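Local coordinates for oxidoreductase, NAD-binding/iron-sulfur cluster-binding protein (Nitratireductor pacificus pht-3B, PDB 6ZXU) that acts as a catabolic reductive dehalogenase, carrying a cobalamin and two [4Fe-4S] clusters that probably pass electrons toward the cobalamin during reductive removal of halogen, at residues 542-547 with 624-629; 535-540 with 617-622; 154-159 with 163-168. All blocks are in the same frame, centred on the assembly; numbering follows the deposited sequence.

Interaction 1. Residues 542-547 with 624-629; sequences CRKCAR and AMDDAL. With SF4 (iron/sulfur cluster), chain D.
Lys544 drives its ammonium group between two neighbouring carboxylates of helix 619-628, and that pairing is the tight part of the contact. NZ of Lys544 lies 2.8 Å from OD1 of Asp627 and 2.9 Å from OD2 of Asp626, both hydrogen-bonded salt bridges that meet the oxygens from above the carboxylate planes. The reach comes from an extended chain whose CG stands anti to the backbone N (chi1 -175°). A third bond from NZ goes to the carbonyl of Asn631, whose amide also holds OD1 of Asp626. Lys544 and Asp626 are buried; Arg547 and Asp627 form the partly exposed side, though their bonds are hardly longer. NH1 of Arg547 bonds end-on to OD2 of Asp627 at 2.9 Å and its NH2 to OD1 of that aspartate at 3.0 Å, with guanidinium and carboxylate planes 56° apart. OD1 of Asp627 therefore accepts two donors, NZ of Lys544 and NH2 of Arg547, from opposite faces of its plane. CB of Lys544 lies 4.0 Å from sulfur S4 of the cluster, whose irons FE2 and FE1 are bound by SG of Cys542 and SG of Cys545. This salt-bridge network thus joins helix 619-628 to the CxxC portion of a ferredoxin-type [4Fe-4S] binding loop.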
# COMPACT_ATOMS: atom_id res chain seq x y z
N CYS A 542 -18.54 -11.35 -15.39
CA CYS A 542 -18.60 -11.32 -13.97
C CYS A 542 -19.35 -10.05 -13.52
O CYS A 542 -19.36 -9.03 -14.21
CB CYS A 542 -17.18 -11.32 -13.40
SG CYS A 542 -16.92 -11.38 -11.62
N ARG A 543 -19.97 -10.10 -12.35
CA ARG A 543 -20.62 -8.93 -11.73
C ARG A 543 -20.45 -8.88 -10.27
O ARG A 543 -21.23 -8.22 -9.58
CB ARG A 543 -22.11 -8.91 -12.00
CG ARG A 543 -22.55 -8.95 -13.45
CD ARG A 543 -22.25 -7.66 -14.14
NE ARG A 543 -22.74 -7.63 -15.54
CZ ARG A 543 -22.20 -8.29 -16.57
NH1 ARG A 543 -21.15 -9.07 -16.41
NH2 ARG A 543 -22.73 -8.17 -17.77
N LYS A 544 -19.43 -9.53 -9.72
CA LYS A 544 -19.36 -9.68 -8.26
C LYS A 544 -19.17 -8.33 -7.53
O LYS A 544 -19.80 -8.07 -6.51
CB LYS A 544 -18.33 -10.72 -7.91
CG LYS A 544 -18.27 -11.04 -6.40
CD LYS A 544 -17.66 -12.39 -6.16
CE LYS A 544 -17.56 -12.65 -4.66
NZ LYS A 544 -17.34 -14.10 -4.39
N CYS A 545 -18.23 -7.51 -7.97
CA CYS A 545 -18.00 -6.21 -7.40
C CYS A 545 -19.28 -5.39 -7.45
O CYS A 545 -19.59 -4.72 -6.47
CB CYS A 545 -16.87 -5.48 -8.13
SG CYS A 545 -17.09 -5.33 -9.97
N ALA A 546 -19.94 -5.35 -8.60
CA ALA A 546 -21.17 -4.60 -8.72
C ALA A 546 -22.26 -5.05 -7.70
O ALA A 546 -22.95 -4.23 -7.10
CB ALA A 546 -21.68 -4.71 -10.16
N ARG A 547 -22.41 -6.33 -7.55
CA ARG A 547 -23.38 -6.91 -6.64
C ARG A 547 -23.08 -6.63 -5.23
O ARG A 547 -24.00 -6.43 -4.44
CB ARG A 547 -23.37 -8.42 -6.82
CG ARG A 547 -24.49 -9.18 -6.10
CD ARG A 547 -24.26 -10.67 -6.31
NE ARG A 547 -23.24 -11.13 -5.39
CZ ARG A 547 -22.34 -12.05 -5.67
NH1 ARG A 547 -22.27 -12.55 -6.88
NH2 ARG A 547 -21.47 -12.42 -4.73
N ALA A 624 -18.27 -18.42 -11.32
CA ALA A 624 -19.38 -19.06 -10.59
C ALA A 624 -18.91 -19.78 -9.34
O ALA A 624 -19.55 -19.68 -8.28
CB ALA A 624 -20.12 -19.99 -11.51
N MET A 625 -17.77 -20.44 -9.42
CA MET A 625 -17.27 -21.14 -8.25
C MET A 625 -16.76 -20.22 -7.18
O MET A 625 -16.71 -20.58 -6.00
CB MET A 625 -16.21 -22.19 -8.61
CG MET A 625 -16.77 -23.43 -9.33
SD MET A 625 -18.21 -24.28 -8.54
CE MET A 625 -17.44 -24.72 -7.02
N ASP A 626 -16.40 -19.00 -7.57
CA ASP A 626 -15.95 -18.07 -6.59
C ASP A 626 -17.08 -17.78 -5.57
O ASP A 626 -16.83 -17.57 -4.43
CB ASP A 626 -15.47 -16.76 -7.24
CG ASP A 626 -14.58 -15.95 -6.29
OD1 ASP A 626 -13.43 -16.46 -6.05
OD2 ASP A 626 -14.97 -14.83 -5.84
N ASP A 627 -18.31 -17.71 -6.07
CA ASP A 627 -19.50 -17.58 -5.16
C ASP A 627 -19.87 -18.89 -4.46
O ASP A 627 -20.10 -18.90 -3.25
CB ASP A 627 -20.65 -17.08 -5.98
CG ASP A 627 -20.50 -15.61 -6.23
OD1 ASP A 627 -19.90 -14.91 -5.31
OD2 ASP A 627 -20.97 -15.16 -7.32
N ALA A 628 -19.86 -20.00 -5.22
CA ALA A 628 -20.26 -21.31 -4.64
C ALA A 628 -19.34 -21.68 -3.50
O ALA A 628 -19.83 -22.14 -2.46
CB ALA A 628 -20.26 -22.38 -5.66
N LEU A 629 -18.05 -21.41 -3.61
CA LEU A 629 -17.13 -21.61 -2.52
C LEU A 629 -17.09 -20.48 -1.49
O LEU A 629 -16.27 -20.49 -0.57
CB LEU A 629 -15.72 -21.87 -3.06
CG LEU A 629 -15.69 -23.04 -4.07
CD1 LEU A 629 -14.30 -23.24 -4.63
CD2 LEU A 629 -16.18 -24.35 -3.52
FE1 SF4 D . -15.62 -6.80 -10.85
FE2 SF4 D . -15.54 -9.54 -11.44
FE3 SF4 D . -13.34 -8.33 -10.43
FE4 SF4 D . -14.09 -7.70 -12.97
S1 SF4 D . -13.45 -9.71 -12.12
S2 SF4 D . -13.51 -6.29 -11.40
S3 SF4 D . -16.31 -7.81 -12.66
S4 SF4 D . -15.38 -8.59 -9.51

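Interaction 2. Residues 535-540 with 617-622; sequences LQDFCN and EARAAI. With SF4 (iron/sulfur cluster), chain D.
Arg619 lies across Phe538 and ends on Asp537, so one side chain serves both an apolar and a charged neighbour on helix 535-540. CB of Arg619 starts 4.1 Å from CD2 of Phe538. CG of Arg619 comes closer, 3.8 Å from CD2 of Phe538, approaching the ring obliquely. CD of Arg619 is still near the ring but already lies 3.4 Å from OD2 of Asp537. With the chain extended from CG to NE, the guanidinium is carried out to the carboxylate, where NH1 of Arg619 donates to OD2 of Asp537 at 2.7 Å in a salt bridge with an N-H...O angle of 154°. The oxygen lies in the guanidinium plane and receives the bond on its anti side, while the two flat groups stand 59° apart. NE is held by the carbonyl of Ser612, at the end of helix 603-614, and this second bond limits rotation of the group; NH2 makes a weak hydrogen bond to the carbonyl of Ile613. Helix 535-540 carries Cys539, the first cysteine of the CxxCxxC pattern of a ferredoxin-type motif, which binds iron FE4 through SG. Phe538 stands between that cluster and helix 619-628. Its CG is anti to the backbone N (chi1 -164°), which sends the ring toward the cluster, and CE1 of Phe538 stands 3.6 Å from sulfur S1. CZ of Phe538 meets CG2 of Ile622 at 4.4 Å, with the methyl near the ring plane, at the edge. The ring of Trp597 meets that of Phe538 at an inclination.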
# COMPACT_ATOMS: atom_id res chain seq x y z
N LEU A 535 -8.64 -9.65 -19.30
CA LEU A 535 -9.58 -9.11 -18.29
C LEU A 535 -10.84 -8.60 -18.92
O LEU A 535 -11.89 -8.67 -18.29
CB LEU A 535 -8.95 -8.07 -17.39
CG LEU A 535 -9.78 -7.65 -16.20
CD1 LEU A 535 -9.91 -8.80 -15.18
CD2 LEU A 535 -9.19 -6.45 -15.54
N GLN A 536 -10.79 -8.04 -20.11
CA GLN A 536 -12.05 -7.48 -20.72
C GLN A 536 -13.08 -8.56 -20.85
O GLN A 536 -14.21 -8.44 -20.36
CB GLN A 536 -11.81 -6.78 -22.06
CG GLN A 536 -10.80 -5.66 -22.01
CD GLN A 536 -11.05 -4.73 -20.88
OE1 GLN A 536 -12.10 -4.05 -20.83
NE2 GLN A 536 -10.11 -4.67 -19.90
N ASP A 537 -12.66 -9.69 -21.37
CA ASP A 537 -13.57 -10.88 -21.46
C ASP A 537 -14.02 -11.38 -20.07
O ASP A 537 -15.16 -11.78 -19.90
CB ASP A 537 -12.90 -12.00 -22.26
CG ASP A 537 -13.83 -13.25 -22.43
OD1 ASP A 537 -14.95 -13.04 -22.97
OD2 ASP A 537 -13.47 -14.39 -21.97
N PHE A 538 -13.11 -11.41 -19.09
CA PHE A 538 -13.44 -11.88 -17.77
C PHE A 538 -14.47 -10.96 -17.11
O PHE A 538 -15.53 -11.43 -16.64
CB PHE A 538 -12.22 -11.94 -16.89
CG PHE A 538 -12.40 -12.78 -15.64
CD1 PHE A 538 -13.03 -12.29 -14.59
CD2 PHE A 538 -11.81 -14.03 -15.53
CE1 PHE A 538 -13.19 -13.03 -13.44
CE2 PHE A 538 -11.92 -14.79 -14.38
CZ PHE A 538 -12.61 -14.29 -13.35
N CYS A 539 -14.14 -9.67 -16.97
CA CYS A 539 -15.06 -8.72 -16.33
C CYS A 539 -16.36 -8.68 -17.10
O CYS A 539 -17.42 -8.47 -16.57
CB CYS A 539 -14.52 -7.32 -16.27
SG CYS A 539 -13.37 -7.08 -14.97
N ASN A 540 -16.34 -8.94 -18.39
CA ASN A 540 -17.60 -8.93 -19.09
C ASN A 540 -18.61 -10.01 -18.68
O ASN A 540 -19.79 -9.94 -18.93
CB ASN A 540 -17.37 -9.14 -20.54
CG ASN A 540 -18.23 -8.25 -21.28
OD1 ASN A 540 -18.05 -6.96 -21.21
ND2 ASN A 540 -19.27 -8.83 -21.89
N GLU A 617 -12.30 -20.62 -21.80
CA GLU A 617 -13.44 -21.47 -21.57
C GLU A 617 -13.61 -21.78 -20.09
O GLU A 617 -14.65 -22.29 -19.69
CB GLU A 617 -13.35 -22.75 -22.45
CG GLU A 617 -12.32 -23.85 -22.01
CD GLU A 617 -12.23 -25.24 -22.90
OE1 GLU A 617 -11.07 -25.75 -23.17
OE2 GLU A 617 -13.29 -25.87 -23.31
N ALA A 618 -12.60 -21.53 -19.26
CA ALA A 618 -12.75 -21.76 -17.81
C ALA A 618 -13.28 -20.54 -17.01
O ALA A 618 -13.54 -20.65 -15.83
CB ALA A 618 -11.45 -22.22 -17.25
N ARG A 619 -13.39 -19.38 -17.62
CA ARG A 619 -13.62 -18.17 -16.87
C ARG A 619 -14.95 -18.17 -16.21
O ARG A 619 -15.08 -17.86 -15.03
CB ARG A 619 -13.43 -16.98 -17.80
CG ARG A 619 -11.99 -16.74 -18.18
CD ARG A 619 -11.87 -15.68 -19.29
NE ARG A 619 -10.46 -15.52 -19.60
CZ ARG A 619 -9.98 -15.08 -20.74
NH1 ARG A 619 -10.80 -14.66 -21.68
NH2 ARG A 619 -8.65 -15.03 -20.92
N ALA A 620 -15.98 -18.54 -16.95
CA ALA A 620 -17.35 -18.57 -16.39
C ALA A 620 -17.46 -19.49 -15.20
O ALA A 620 -18.15 -19.18 -14.24
CB ALA A 620 -18.36 -18.94 -17.45
N ALA A 621 -16.76 -20.61 -15.25
CA ALA A 621 -16.72 -21.54 -14.14
C ALA A 621 -16.00 -20.99 -12.94
O ALA A 621 -16.39 -21.21 -11.82
CB ALA A 621 -16.03 -22.83 -14.53
N ILE A 622 -14.87 -20.35 -13.18
CA ILE A 622 -14.13 -19.67 -12.10
C ILE A 622 -14.97 -18.58 -11.45
O ILE A 622 -15.05 -18.47 -10.23
CB ILE A 622 -12.78 -19.17 -12.63
CG1 ILE A 622 -11.85 -20.31 -12.96
CG2 ILE A 622 -12.10 -18.26 -11.61
CD1 ILE A 622 -10.65 -19.92 -13.79
FE1 SF4 D . -15.62 -6.80 -10.85
FE2 SF4 D . -15.54 -9.54 -11.44
FE3 SF4 D . -13.34 -8.33 -10.43
FE4 SF4 D . -14.09 -7.70 -12.97
S1 SF4 D . -13.45 -9.71 -12.12
S2 SF4 D . -13.51 -6.29 -11.40
S3 SF4 D . -16.31 -7.81 -12.66
S4 SF4 D . -15.38 -8.59 -9.51

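Interaction 3. Residues 154-159 with 163-168; sequences PEAGEA and WIRGTN
Pro154, just before a type II beta turn from Glu155 to Glu158, packs its ring against Ile164 at the end of the short helix 161-164. A second type II turn, Ile164 to Thr167, leads out of that helix, so the contact joins two turns on one excursion of the chain. In the first shell, CD1 of Ile164 touches both CD and CG of Pro154, each at 3.7 Å, and CG2 of Ile164 lies 3.9 Å from CD of Pro154. CG1 of Ile164 is anti to its carbonyl carbon (chi1 -73°), a setting that brings both branches of the side chain to the proline. Beside this apolar pair, Arg165 bends back at chi2 and chi3 so that its guanidinium edge faces the backbone at the start of the first turn. NH2 of Arg165 comes 2.8 Å from the carbonyl O of Pro154, and the backbone around Glu155 and Ala156 lies at the same edge, near the guanidinium plane. Replacing Arg165 with an alanine would probably leave the carbonyl of Pro154 without this close cationic neighbour and uncover the backbone at the start of the turn.

In the next shell, OE1 of Glu158 accepts from the backbone N of Glu155, bracing the first turn in addition to its backbone bond from Glu158 N to Glu155 O. Gly157 and Gly166 take the positive phi values, 84° and 81°, that suit the third position of a type II turn. Farther out, helix 376-390 lies against the region: Tyr389 packs on Ile164, and Arg378 bonds to the carbonyl of Gly157. The second turn is held at a single oxygen, the carbonyl O of Ile164, which accepts from Thr167 N at 3.0 Å and from Thr167 OG1 at 2.6 Å.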
# COMPACT_ATOMS: atom_id res chain seq x y z
N PRO A 154 21.01 -5.28 -5.80
CA PRO A 154 21.46 -5.75 -7.07
C PRO A 154 22.87 -6.43 -6.96
O PRO A 154 23.68 -6.03 -6.11
CB PRO A 154 21.57 -4.47 -7.88
CG PRO A 154 20.80 -3.47 -7.19
CD PRO A 154 20.92 -3.83 -5.76
N GLU A 155 23.11 -7.38 -7.82
CA GLU A 155 24.41 -8.02 -7.93
C GLU A 155 25.39 -7.07 -8.56
O GLU A 155 25.02 -6.04 -9.19
CB GLU A 155 24.34 -9.32 -8.76
CG GLU A 155 23.28 -10.32 -8.27
CD GLU A 155 23.61 -10.94 -6.88
OE1 GLU A 155 24.41 -11.93 -6.82
OE2 GLU A 155 23.04 -10.47 -5.82
N ALA A 156 26.65 -7.43 -8.41
CA ALA A 156 27.73 -6.68 -9.05
C ALA A 156 27.52 -6.51 -10.56
O ALA A 156 27.19 -7.48 -11.27
CB ALA A 156 29.07 -7.38 -8.81
N GLY A 157 27.65 -5.29 -11.03
CA GLY A 157 27.50 -5.08 -12.45
C GLY A 157 26.07 -4.90 -12.92
O GLY A 157 25.87 -4.56 -14.08
N GLU A 158 25.06 -5.10 -12.04
CA GLU A 158 23.69 -4.81 -12.42
C GLU A 158 23.44 -3.32 -12.33
O GLU A 158 24.06 -2.61 -11.56
CB GLU A 158 22.68 -5.58 -11.54
CG GLU A 158 22.77 -7.08 -11.62
CD GLU A 158 21.47 -7.78 -11.10
OE1 GLU A 158 21.06 -7.55 -9.90
OE2 GLU A 158 20.91 -8.62 -11.89
N ALA A 159 22.49 -2.87 -13.12
CA ALA A 159 22.14 -1.46 -13.12
C ALA A 159 21.66 -1.05 -11.70
O ALA A 159 20.89 -1.78 -11.02
CB ALA A 159 21.08 -1.18 -14.16
N TRP A 163 23.98 2.79 -6.73
CA TRP A 163 22.99 3.58 -6.02
C TRP A 163 22.67 3.01 -4.63
O TRP A 163 22.32 3.74 -3.72
CB TRP A 163 21.70 3.65 -6.78
CG TRP A 163 21.76 4.27 -8.16
CD1 TRP A 163 22.86 4.78 -8.79
CD2 TRP A 163 20.66 4.46 -9.05
NE1 TRP A 163 22.51 5.26 -10.01
CE2 TRP A 163 21.17 5.07 -10.21
CE3 TRP A 163 19.31 4.10 -9.02
CZ2 TRP A 163 20.36 5.33 -11.33
CZ3 TRP A 163 18.48 4.41 -10.12
CH2 TRP A 163 19.02 5.04 -11.25
N ILE A 164 22.81 1.71 -4.47
CA ILE A 164 22.24 0.97 -3.35
C ILE A 164 23.27 0.42 -2.39
O ILE A 164 23.02 0.36 -1.19
CB ILE A 164 21.34 -0.18 -3.92
CG1 ILE A 164 20.07 0.40 -4.49
CG2 ILE A 164 21.00 -1.24 -2.89
CD1 ILE A 164 19.37 -0.51 -5.47
N ARG A 165 24.43 0.05 -2.92
CA ARG A 165 25.49 -0.57 -2.10
C ARG A 165 25.89 0.26 -0.89
O ARG A 165 26.06 1.47 -1.02
CB ARG A 165 26.73 -0.85 -2.96
CG ARG A 165 27.66 -1.88 -2.30
CD ARG A 165 28.22 -2.83 -3.35
NE ARG A 165 27.19 -3.76 -3.90
CZ ARG A 165 27.28 -4.41 -5.09
NH1 ARG A 165 28.38 -4.28 -5.88
NH2 ARG A 165 26.25 -5.19 -5.48
N GLY A 166 25.90 -0.37 0.27
CA GLY A 166 26.22 0.32 1.48
C GLY A 166 25.10 1.12 2.13
O GLY A 166 25.34 1.77 3.14
N THR A 167 23.88 1.10 1.59
CA THR A 167 22.80 1.90 2.14
C THR A 167 21.75 1.08 2.94
O THR A 167 20.78 1.62 3.39
CB THR A 167 22.02 2.62 1.02
OG1 THR A 167 21.33 1.64 0.23
CG2 THR A 167 22.97 3.43 0.14
N ASN A 168 22.02 -0.16 3.19
CA ASN A 168 20.98 -1.04 3.69
C ASN A 168 20.60 -0.78 5.12
O ASN A 168 19.43 -0.73 5.48
CB ASN A 168 21.39 -2.48 3.47
CG ASN A 168 20.24 -3.34 2.98
OD1 ASN A 168 19.07 -3.11 3.32
ND2 ASN A 168 20.55 -4.27 2.16

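How the interactions relate
Along the chain, interaction 3 closes first; interactions 1 and 2 follow with alternating segments, 535-540, 542-547, 617-622 and 624-629. Their centres lie 11 Å apart. Both use helix 619-628, whose earlier part meets helix 535-540 and whose later part meets helix 544-548, and both adjoin the same [4Fe-4S] cluster. One helix thus spans two consecutive pieces of the ferredoxin-type motif, tying that cluster site to a later part of the chain. Interaction 3 is remote, with its centre about 45 Å from that of interaction 1 and about 42 Å from that of interaction 2. It joins the loop after strand 142-149 to the end of helix 161-164 and the turn beyond, away from the annotated sites, and is local packing.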